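Local atomic coordinates of dephospho-CoA kinase (Mycobacterium paratuberculosis, PDB entry 6N39), a protein that probably catalyses the ATP-dependent phosphorylation of the 3'-hydroxyl of dephospho-CoA, the last step of coenzyme A synthesis. Residues V250-G254 with S255-P259; Q351-A354 with L355-V358. All blocks are in the same frame, centred on the assembly; numbering follows the deposited sequence.

Both contacts are local and lie in the C-terminal UPF0157 (GrpB) region, away from the predicted ATP site of the kinase. Contact 1 is partly buried and turns the chain out of edge strand 249-253; contact 2, the more buried, is two successive turns of helix 349-363, which packs on that strand. They meet directly: Val358 CG2 approaches Gly254 N at 3.5 Å, and Leu355 CD2 lies 3.6 Å from Asp251 CG. Their chemistry differs accordingly. Contact 1 is mainly polar, with one CH-pi contact, and holds an acetate, whereas contact 2 combines aromatic and aliphatic packing with helix backbone bonds. Tyr371 joins the two, its hydroxyl bonding the acetate and its ring meeting Phe357 edge-to-face.

Contact 1: V250-G254 with S255-P259; sequences VDHVG and STALP. With ACT (acetate ion), chain C.
His252 spans the turn from the strand end to Thr256 and Ala257. From CB, its CG runs anti to the backbone N (chi1 -176°), which carries the imidazole across the short 3-10 segment 255-257. CG, ND1 and CD2 all face the Ala257 methyl, which sits over the ring centre in a CH-pi contact, CB 3.6 Å from the His252 centroid and only 3° off the normal. His252 CE1 is nearest Thr256 O, at 3.2 Å. At the tip, NE2 donates to Thr256 OG1 at 2.8 Å, nearly straight at 165° and close to the ring plane, so the imidazole is fixed by both a face and an edge. That hydroxyl in turn donates to a water, which donates to Val253 O. Within the turn, Ala257 N donates to Gly254 O at 3.0 Å, from above the carbonyl plane. Acetate, probably from the crystallisation liquor, accepts from Ser255 N on OXT (3.0 Å) and from Ser255 OG on O (2.7 Å); Lys375 also bonds that hydroxyl. A Gly-Ser turn after a strand, here Gly254-Ser255, is consistent with the glycine-serine motif of the nucleotidyltransferase fold, the clan to which GrpB proteins belong.

Contact 2: Q351-A354 with L355-V358; sequences QQFA and LLFV
Phe357 turns a ring edge toward the face of Phe353 in an offset edge-to-face pair, centroids 5.6 Å apart and planes at 62°. The touch is made by Phe357 CD1, 3.8 Å from Phe353 CZ, while Phe357 CB lies over the Phe353 ring. Leu356 CD2 reaches the edge of the same ring, near its plane, 4.4 Å from Phe353 CD1. Like first torsions, CG anti to the backbone N (chi1 -175° and -172°), put both rings on the same side of the helix, one turn apart, where edge can meet face. The i to i+4 bonding is that of an alpha-helix, Phe357 N to Phe353 O at 2.8 Å and Leu356 N to Gln352 O at 2.9 Å; this helix, 349-363 of the GrpB region, packs between strand 249-253 and helix 386-411. Two residues back, Leu355 CD1 lies 3.8 Å from Gln351 NE2. Gln352 NE2 donates to Gln351 OE1 at 3.0 Å, in the plane of the Gln351 side-chain carbonyl and on a lone pair. Gly347 N and Thr275 hold the Gln351 amide, and Thr312 holds Gln352 OE1. Further out, Tyr401 meets Phe353 edge-to-face, Leu356 packs on Trp405 and Ala408, and Leu355 faces Arg249 and Val253.

Contact 1: V250-G254 with S255-P259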
loop_
_atom_site.group_PDB
_atom_site.type_symbol
_atom_site.label_atom_id
_atom_site.label_comp_id
_atom_site.label_asym_id
_atom_site.label_seq_id
_atom_site.Cartn_x
_atom_site.Cartn_y
_atom_site.Cartn_z
ATOM N N VAL A 250 -10.270 9.790 3.343
ATOM C CA VAL A 250 -10.151 8.402 2.901
ATOM C C VAL A 250 -10.459 7.526 4.102
ATOM O O VAL A 250 -9.920 7.761 5.184
ATOM C CB VAL A 250 -8.747 8.092 2.346
ATOM C CG1 VAL A 250 -8.662 6.644 1.824
ATOM C CG2 VAL A 250 -8.373 9.090 1.252
ATOM N N ASP A 251 -11.342 6.540 3.932
ATOM C CA ASP A 251 -11.877 5.839 5.098
ATOM C C ASP A 251 -12.019 4.348 4.830
ATOM O O ASP A 251 -12.464 3.939 3.756
ATOM C CB ASP A 251 -13.251 6.385 5.507
ATOM C CG ASP A 251 -13.208 7.850 5.909
ATOM O OD1 ASP A 251 -13.029 8.129 7.116
ATOM O OD2 ASP A 251 -13.361 8.723 5.019
ATOM N N HIS A 252 -11.690 3.548 5.838
ATOM C CA HIS A 252 -11.963 2.115 5.839
ATOM C C HIS A 252 -13.449 1.912 6.136
ATOM O O HIS A 252 -13.945 2.393 7.155
ATOM C CB HIS A 252 -11.075 1.458 6.898
ATOM C CG HIS A 252 -11.167 -0.040 6.970
ATOM N ND1 HIS A 252 -10.727 -0.747 8.071
ATOM C CD2 HIS A 252 -11.637 -0.963 6.098
ATOM C CE1 HIS A 252 -10.913 -2.040 7.868
ATOM N NE2 HIS A 252 -11.465 -2.199 6.680
ATOM N N VAL A 253 -14.177 1.252 5.238
ATOM C CA VAL A 253 -15.617 1.090 5.390
ATOM C C VAL A 253 -15.981 -0.381 5.204
ATOM O O VAL A 253 -15.126 -1.225 4.943
ATOM C CB VAL A 253 -16.404 1.980 4.406
ATOM C CG1 VAL A 253 -16.094 3.462 4.670
ATOM C CG2 VAL A 253 -16.035 1.610 2.957
ATOM N N GLY A 254 -17.270 -0.676 5.321
ATOM C CA GLY A 254 -17.735 -2.019 5.052
ATOM C C GLY A 254 -17.471 -2.973 6.202
ATOM O O GLY A 254 -17.061 -2.589 7.305
ATOM N N SER A 255 -17.708 -4.259 5.923
ATOM C CA SER A 255 -17.705 -5.266 6.986
ATOM C C SER A 255 -16.333 -5.452 7.623
ATOM O O SER A 255 -16.256 -5.774 8.817
ATOM C CB SER A 255 -18.189 -6.615 6.456
ATOM O OG SER A 255 -19.598 -6.682 6.439
ATOM N N THR A 256 -15.242 -5.290 6.858
ATOM C CA THR A 256 -13.933 -5.469 7.479
ATOM C C THR A 256 -13.554 -4.306 8.384
ATOM O O THR A 256 -12.568 -4.428 9.112
ATOM C CB THR A 256 -12.807 -5.686 6.442
ATOM O OG1 THR A 256 -12.605 -4.508 5.664
ATOM C CG2 THR A 256 -13.113 -6.872 5.512
ATOM N N ALA A 257 -14.323 -3.211 8.391
ATOM C CA ALA A 257 -14.056 -2.083 9.280
ATOM C C ALA A 257 -14.757 -2.187 10.631
ATOM O O ALA A 257 -14.525 -1.340 11.498
ATOM C CB ALA A 257 -14.462 -0.764 8.611
ATOM N N LEU A 258 -15.607 -3.182 10.838
ATOM C CA LEU A 258 -16.258 -3.321 12.133
ATOM C C LEU A 258 -15.269 -3.822 13.186
ATOM O O LEU A 258 -14.305 -4.518 12.857
ATOM C CB LEU A 258 -17.436 -4.280 12.037
ATOM C CG LEU A 258 -18.500 -3.858 11.019
ATOM C CD1 LEU A 258 -19.611 -4.891 10.943
ATOM C CD2 LEU A 258 -19.057 -2.486 11.376
ATOM N N PRO A 259 -15.477 -3.468 14.458
ATOM C CA PRO A 259 -14.638 -4.024 15.527
ATOM C C PRO A 259 -14.627 -5.544 15.485
ATOM O O PRO A 259 -15.665 -6.188 15.292
ATOM C CB PRO A 259 -15.303 -3.506 16.809
ATOM C CG PRO A 259 -15.977 -2.256 16.398
ATOM C CD PRO A 259 -16.438 -2.479 14.973
HETATM C C ACT C . -20.105 -4.511 3.523
HETATM O O ACT C . -20.592 -5.208 4.460
HETATM O OXT ACT C . -18.900 -4.419 3.173
HETATM C CH3 ACT C . -21.131 -3.660 2.660
HETATM O O HOH W 1 -14.596 -3.802 4.281
#

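Contact 2: Q351-A354 with L355-V358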
loop_
_atom_site.group_PDB
_atom_site.type_symbol
_atom_site.label_atom_id
_atom_site.label_comp_id
_atom_site.label_asym_id
_atom_site.label_seq_id
_atom_site.Cartn_x
_atom_site.Cartn_y
_atom_site.Cartn_z
ATOM N N GLN A 351 -21.921 8.439 -0.445
ATOM C CA GLN A 351 -20.771 8.866 0.361
ATOM C C GLN A 351 -21.108 8.911 1.848
ATOM O O GLN A 351 -20.303 8.506 2.699
ATOM C CB GLN A 351 -20.308 10.243 -0.140
ATOM C CG GLN A 351 -18.983 10.768 0.447
ATOM C CD GLN A 351 -19.189 11.559 1.732
ATOM O OE1 GLN A 351 -20.271 12.105 1.969
ATOM N NE2 GLN A 351 -18.147 11.639 2.558
ATOM N N GLN A 352 -22.296 9.407 2.189
ATOM C CA GLN A 352 -22.669 9.486 3.602
ATOM C C GLN A 352 -22.975 8.102 4.162
ATOM O O GLN A 352 -22.527 7.752 5.262
ATOM C CB GLN A 352 -23.870 10.416 3.751
ATOM C CG GLN A 352 -23.585 11.827 3.244
ATOM C CD GLN A 352 -23.079 12.711 4.347
ATOM O OE1 GLN A 352 -23.795 12.952 5.316
ATOM N NE2 GLN A 352 -21.830 13.187 4.228
ATOM N N PHE A 353 -23.710 7.294 3.396
ATOM C CA PHE A 353 -24.141 5.988 3.874
ATOM C C PHE A 353 -22.960 5.056 4.125
ATOM O O PHE A 353 -22.998 4.258 5.069
ATOM C CB PHE A 353 -25.118 5.358 2.869
ATOM C CG PHE A 353 -25.705 4.066 3.349
ATOM C CD1 PHE A 353 -26.265 3.983 4.630
ATOM C CD2 PHE A 353 -25.693 2.934 2.537
ATOM C CE1 PHE A 353 -26.805 2.793 5.093
ATOM C CE2 PHE A 353 -26.253 1.744 2.985
ATOM C CZ PHE A 353 -26.808 1.668 4.269
ATOM N N ALA A 354 -21.908 5.122 3.295
ATOM C CA ALA A 354 -20.767 4.228 3.519
ATOM C C ALA A 354 -20.134 4.454 4.896
ATOM O O ALA A 354 -19.693 3.498 5.557
ATOM C CB ALA A 354 -19.721 4.405 2.408
ATOM N N LEU A 355 -20.079 5.710 5.346
ATOM C CA LEU A 355 -19.544 6.023 6.676
ATOM C C LEU A 355 -20.551 5.674 7.779
ATOM O O LEU A 355 -20.197 5.092 8.836
ATOM C CB LEU A 355 -19.172 7.514 6.719
ATOM C CG LEU A 355 -18.145 8.009 5.678
ATOM C CD1 LEU A 355 -17.972 9.511 5.729
ATOM C CD2 LEU A 355 -16.768 7.346 5.870
ATOM N N LEU A 356 -21.824 6.008 7.524
ATOM C CA LEU A 356 -22.867 5.764 8.515
ATOM C C LEU A 356 -23.005 4.274 8.816
ATOM O O LEU A 356 -23.229 3.892 9.962
ATOM C CB LEU A 356 -24.201 6.333 8.018
ATOM C CG LEU A 356 -25.453 5.957 8.826
ATOM C CD1 LEU A 356 -25.330 6.421 10.284
ATOM C CD2 LEU A 356 -26.763 6.522 8.203
ATOM N N PHE A 357 -22.931 3.430 7.788
ATOM C CA PHE A 357 -23.170 1.995 7.949
ATOM C C PHE A 357 -22.213 1.398 8.967
ATOM O O PHE A 357 -22.625 0.635 9.857
ATOM C CB PHE A 357 -23.032 1.329 6.568
ATOM C CG PHE A 357 -23.429 -0.128 6.508
ATOM C CD1 PHE A 357 -24.756 -0.514 6.570
ATOM C CD2 PHE A 357 -22.464 -1.102 6.323
ATOM C CE1 PHE A 357 -25.113 -1.853 6.483
ATOM C CE2 PHE A 357 -22.812 -2.434 6.217
ATOM C CZ PHE A 357 -24.141 -2.809 6.302
ATOM N N VAL A 358 -20.935 1.788 8.889
ATOM C CA VAL A 358 -19.954 1.336 9.876
ATOM C C VAL A 358 -20.327 1.815 11.272
ATOM O O VAL A 358 -20.329 1.027 12.234
ATOM C CB VAL A 358 -18.542 1.811 9.492
ATOM C CG1 VAL A 358 -17.552 1.408 10.575
ATOM C CG2 VAL A 358 -18.143 1.224 8.151
#